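Local coordinates for putative large adhesion protein (Lap) involved in biofilm formation (Marinobacter hydrocarbonoclasticus ATCC 49840, PDB 6M8M) that probably mediates attachment to surfaces and biofilm formation through a calcium-dependent PA14 domain that binds sugars such as glucose, at residues Leu122-Arg132 / Glu191-Phe202. Sequence-based numbering, arbitrary orientation.
Sequences LELQAGTYQFR and ELREQGGAYEIF
Q130 OE1 takes two bonds at once from R193, 2.9 Å from NE and 2.8 Å from NH2, lying almost in the guanidinium plane and straddled by that group's side. The glutamine runs fully extended to get there, and its NE2 turns to the carbonyl of G162 on strand 158-166, so both ends of the amide are held. R193 leaves its backbone with CG between N and the carbonyl carbon (chi1 68°), which lays its CD over the centre of the Y199 ring. Against the opposite face of that tyrosine lies R132, whose CZ is 3.6 Å from Y199 CD2. Y199 is thus sandwiched between two arginines, and the charge of R132 is probably offset by E191: NE reaches OE2 at 2.9 Å and NH2 reaches OE1 at 3.2 Å, a side-on, two-pronged salt bridge. The other face carries an apolar patch. L192 CD1 sits over the centre of the F131 ring, 3.8 Å from the centroid, while the CE1 edge of F131 points into the face of F202 in a T-shaped pair, planes at 88°. L122 CD2 touches the rim of F202, and L124 reaches L192 methyl to methyl. At the patch's end lie the Y129 hydroxyl, bonded to Q125 O, and E194, whose OE2 a water bridges to T128 N. Q195, inside the type II turn E194-G197, gives its N-H to T128 O. Hydrogen-bonded pairs Q130-R193 and R132-E191, alternating with non-hydrogen-bonded Y129-E194 and F131-L192, make strands 128-136 and 186-194 antiparallel neighbours in the beta-sandwich of a PA14 domain.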
# COMPACT_ATOMS: atom_id res chain seq x y z
N LEU A 122 -9.67 -3.20 -10.04
CA LEU A 122 -10.79 -2.52 -9.41
C LEU A 122 -12.10 -3.13 -9.91
O LEU A 122 -12.37 -3.17 -11.11
CB LEU A 122 -10.79 -1.04 -9.76
CG LEU A 122 -9.62 -0.24 -9.20
CD1 LEU A 122 -9.60 1.18 -9.74
CD2 LEU A 122 -9.67 -0.22 -7.68
N GLU A 123 -12.93 -3.57 -8.98
CA GLU A 123 -14.22 -4.17 -9.29
C GLU A 123 -15.28 -3.08 -9.23
O GLU A 123 -16.13 -3.03 -8.34
CB GLU A 123 -14.50 -5.32 -8.33
CG GLU A 123 -13.52 -6.48 -8.47
CD GLU A 123 -13.75 -7.28 -9.75
OE1 GLU A 123 -12.87 -8.11 -10.09
OE2 GLU A 123 -14.80 -7.11 -10.41
N LEU A 124 -15.20 -2.17 -10.20
CA LEU A 124 -16.02 -0.98 -10.24
C LEU A 124 -16.62 -0.83 -11.62
O LEU A 124 -15.95 -1.10 -12.62
CB LEU A 124 -15.17 0.26 -9.98
CG LEU A 124 -14.48 0.32 -8.62
CD1 LEU A 124 -13.53 1.51 -8.55
CD2 LEU A 124 -15.49 0.39 -7.51
N GLN A 125 -17.86 -0.38 -11.66
CA GLN A 125 -18.50 0.02 -12.90
C GLN A 125 -17.89 1.33 -13.40
O GLN A 125 -17.21 2.07 -12.66
CB GLN A 125 -19.99 0.20 -12.67
CG GLN A 125 -20.73 -1.06 -12.28
CD GLN A 125 -20.71 -2.08 -13.38
OE1 GLN A 125 -19.76 -2.85 -13.49
NE2 GLN A 125 -21.74 -2.08 -14.21
N ALA A 126 -18.13 1.63 -14.67
CA ALA A 126 -17.73 2.92 -15.23
C ALA A 126 -18.06 4.05 -14.26
O ALA A 126 -19.15 4.10 -13.70
CB ALA A 126 -18.44 3.16 -16.56
N GLY A 127 -17.11 4.95 -14.05
CA GLY A 127 -17.35 6.04 -13.12
C GLY A 127 -16.09 6.82 -12.84
O GLY A 127 -15.03 6.57 -13.40
N THR A 128 -16.28 7.79 -11.95
CA THR A 128 -15.25 8.72 -11.50
C THR A 128 -15.10 8.51 -10.00
O THR A 128 -16.08 8.55 -9.27
CB THR A 128 -15.66 10.16 -11.81
OG1 THR A 128 -15.93 10.26 -13.22
CG2 THR A 128 -14.58 11.13 -11.38
N TYR A 129 -13.87 8.24 -9.58
CA TYR A 129 -13.57 7.80 -8.23
C TYR A 129 -12.40 8.61 -7.68
O TYR A 129 -11.75 9.38 -8.39
CB TYR A 129 -13.24 6.30 -8.22
CG TYR A 129 -14.37 5.45 -8.77
CD1 TYR A 129 -15.40 5.03 -7.94
CD2 TYR A 129 -14.41 5.08 -10.11
CE1 TYR A 129 -16.44 4.27 -8.44
CE2 TYR A 129 -15.46 4.32 -10.61
CZ TYR A 129 -16.47 3.92 -9.77
OH TYR A 129 -17.53 3.14 -10.24
N GLN A 130 -12.11 8.42 -6.39
CA GLN A 130 -11.10 9.22 -5.72
C GLN A 130 -10.66 8.52 -4.45
O GLN A 130 -11.50 8.07 -3.66
CB GLN A 130 -11.67 10.60 -5.38
CG GLN A 130 -10.72 11.56 -4.73
CD GLN A 130 -11.38 12.89 -4.47
OE1 GLN A 130 -12.54 12.93 -4.05
NE2 GLN A 130 -10.68 13.98 -4.72
N PHE A 131 -9.35 8.45 -4.25
CA PHE A 131 -8.77 7.92 -3.03
C PHE A 131 -8.46 9.04 -2.04
O PHE A 131 -8.14 10.17 -2.43
CB PHE A 131 -7.47 7.18 -3.32
CG PHE A 131 -7.63 5.86 -4.03
CD1 PHE A 131 -7.94 4.72 -3.32
CD2 PHE A 131 -7.41 5.76 -5.39
CE1 PHE A 131 -8.06 3.50 -3.97
CE2 PHE A 131 -7.53 4.54 -6.04
CZ PHE A 131 -7.85 3.41 -5.33
N ARG A 132 -8.48 8.69 -0.77
CA ARG A 132 -7.94 9.51 0.32
C ARG A 132 -7.09 8.59 1.17
O ARG A 132 -7.51 7.47 1.48
CB ARG A 132 -9.04 10.19 1.13
CG ARG A 132 -8.47 11.09 2.22
CD ARG A 132 -9.56 11.93 2.85
NE ARG A 132 -10.45 11.12 3.64
CZ ARG A 132 -11.47 11.59 4.35
NH1 ARG A 132 -11.73 12.90 4.34
NH2 ARG A 132 -12.23 10.77 5.05
N GLU A 191 -8.85 5.00 1.72
CA GLU A 191 -10.28 5.09 1.47
C GLU A 191 -10.52 5.37 -0.01
O GLU A 191 -9.71 6.01 -0.67
CB GLU A 191 -10.90 6.23 2.27
CG GLU A 191 -10.85 6.10 3.77
CD GLU A 191 -11.04 7.43 4.45
OE1 GLU A 191 -12.07 7.61 5.13
OE2 GLU A 191 -10.17 8.31 4.27
N LEU A 192 -11.66 4.92 -0.50
CA LEU A 192 -12.09 5.14 -1.88
C LEU A 192 -13.53 5.62 -1.87
O LEU A 192 -14.35 5.11 -1.09
CB LEU A 192 -11.98 3.83 -2.65
CG LEU A 192 -12.41 3.87 -4.12
CD1 LEU A 192 -11.52 4.76 -4.94
CD2 LEU A 192 -12.38 2.46 -4.71
N ARG A 193 -13.84 6.58 -2.73
CA ARG A 193 -15.22 6.98 -2.95
C ARG A 193 -15.48 7.14 -4.43
O ARG A 193 -14.57 7.37 -5.23
CB ARG A 193 -15.57 8.28 -2.24
CG ARG A 193 -14.89 9.50 -2.79
CD ARG A 193 -15.34 10.68 -1.97
NE ARG A 193 -14.62 11.89 -2.28
CZ ARG A 193 -14.88 13.07 -1.72
NH1 ARG A 193 -15.87 13.18 -0.84
NH2 ARG A 193 -14.16 14.12 -2.04
N GLU A 194 -16.75 7.06 -4.80
CA GLU A 194 -17.21 7.58 -6.06
C GLU A 194 -17.44 9.07 -5.89
O GLU A 194 -17.81 9.54 -4.81
CB GLU A 194 -18.51 6.89 -6.47
CG GLU A 194 -18.97 7.27 -7.86
CD GLU A 194 -20.12 6.40 -8.38
OE1 GLU A 194 -20.62 5.54 -7.62
OE2 GLU A 194 -20.52 6.58 -9.55
N GLN A 195 -17.17 9.84 -6.94
CA GLN A 195 -17.47 11.26 -6.95
C GLN A 195 -18.92 11.49 -6.53
O GLN A 195 -19.84 10.84 -7.04
CB GLN A 195 -17.24 11.80 -8.35
CG GLN A 195 -17.49 13.29 -8.54
CD GLN A 195 -17.32 13.69 -9.98
OE1 GLN A 195 -16.47 14.51 -10.33
NE2 GLN A 195 -18.11 13.09 -10.84
N GLY A 196 -19.12 12.42 -5.59
CA GLY A 196 -20.44 12.69 -5.06
C GLY A 196 -20.89 11.73 -3.99
O GLY A 196 -22.03 11.83 -3.51
N GLY A 197 -20.03 10.80 -3.61
CA GLY A 197 -20.36 9.84 -2.58
C GLY A 197 -19.44 9.91 -1.38
O GLY A 197 -18.60 10.80 -1.26
N ALA A 198 -19.63 8.95 -0.48
CA ALA A 198 -18.90 8.90 0.78
C ALA A 198 -17.72 7.95 0.69
O ALA A 198 -17.76 6.94 -0.02
CB ALA A 198 -19.82 8.44 1.90
N TYR A 199 -16.68 8.26 1.45
CA TYR A 199 -15.51 7.40 1.53
C TYR A 199 -15.81 6.10 2.25
O TYR A 199 -16.55 6.07 3.24
CB TYR A 199 -14.38 8.11 2.27
CG TYR A 199 -13.66 9.15 1.45
CD1 TYR A 199 -12.91 8.79 0.33
CD2 TYR A 199 -13.71 10.49 1.79
CE1 TYR A 199 -12.24 9.73 -0.41
CE2 TYR A 199 -13.05 11.45 1.05
CZ TYR A 199 -12.30 11.06 -0.06
OH TYR A 199 -11.65 11.99 -0.81
N GLU A 200 -15.22 5.01 1.76
CA GLU A 200 -15.24 3.69 2.35
C GLU A 200 -13.81 3.19 2.46
O GLU A 200 -12.98 3.49 1.59
CB GLU A 200 -16.04 2.71 1.44
CG GLU A 200 -17.49 3.12 1.21
CD GLU A 200 -18.18 2.36 0.07
OE1 GLU A 200 -19.36 2.66 -0.20
OE2 GLU A 200 -17.55 1.50 -0.58
N ILE A 201 -13.50 2.40 3.49
CA ILE A 201 -12.18 1.78 3.56
C ILE A 201 -11.98 0.88 2.34
O ILE A 201 -12.81 0.02 2.04
CB ILE A 201 -12.00 0.99 4.87
CG1 ILE A 201 -12.10 1.90 6.08
CG2 ILE A 201 -10.66 0.24 4.85
CD1 ILE A 201 -10.96 2.88 6.23
N PHE A 202 -10.86 1.07 1.66
CA PHE A 202 -10.57 0.32 0.44
C PHE A 202 -10.17 -1.10 0.77
O PHE A 202 -9.46 -1.38 1.74
CB PHE A 202 -9.42 1.04 -0.27
CG PHE A 202 -9.01 0.46 -1.58
CD1 PHE A 202 -9.89 0.38 -2.63
CD2 PHE A 202 -7.70 0.07 -1.80
CE1 PHE A 202 -9.50 -0.11 -3.86
CE2 PHE A 202 -7.30 -0.42 -3.00
CZ PHE A 202 -8.18 -0.50 -4.04
O HOH W 1 -19.00 8.21 -11.13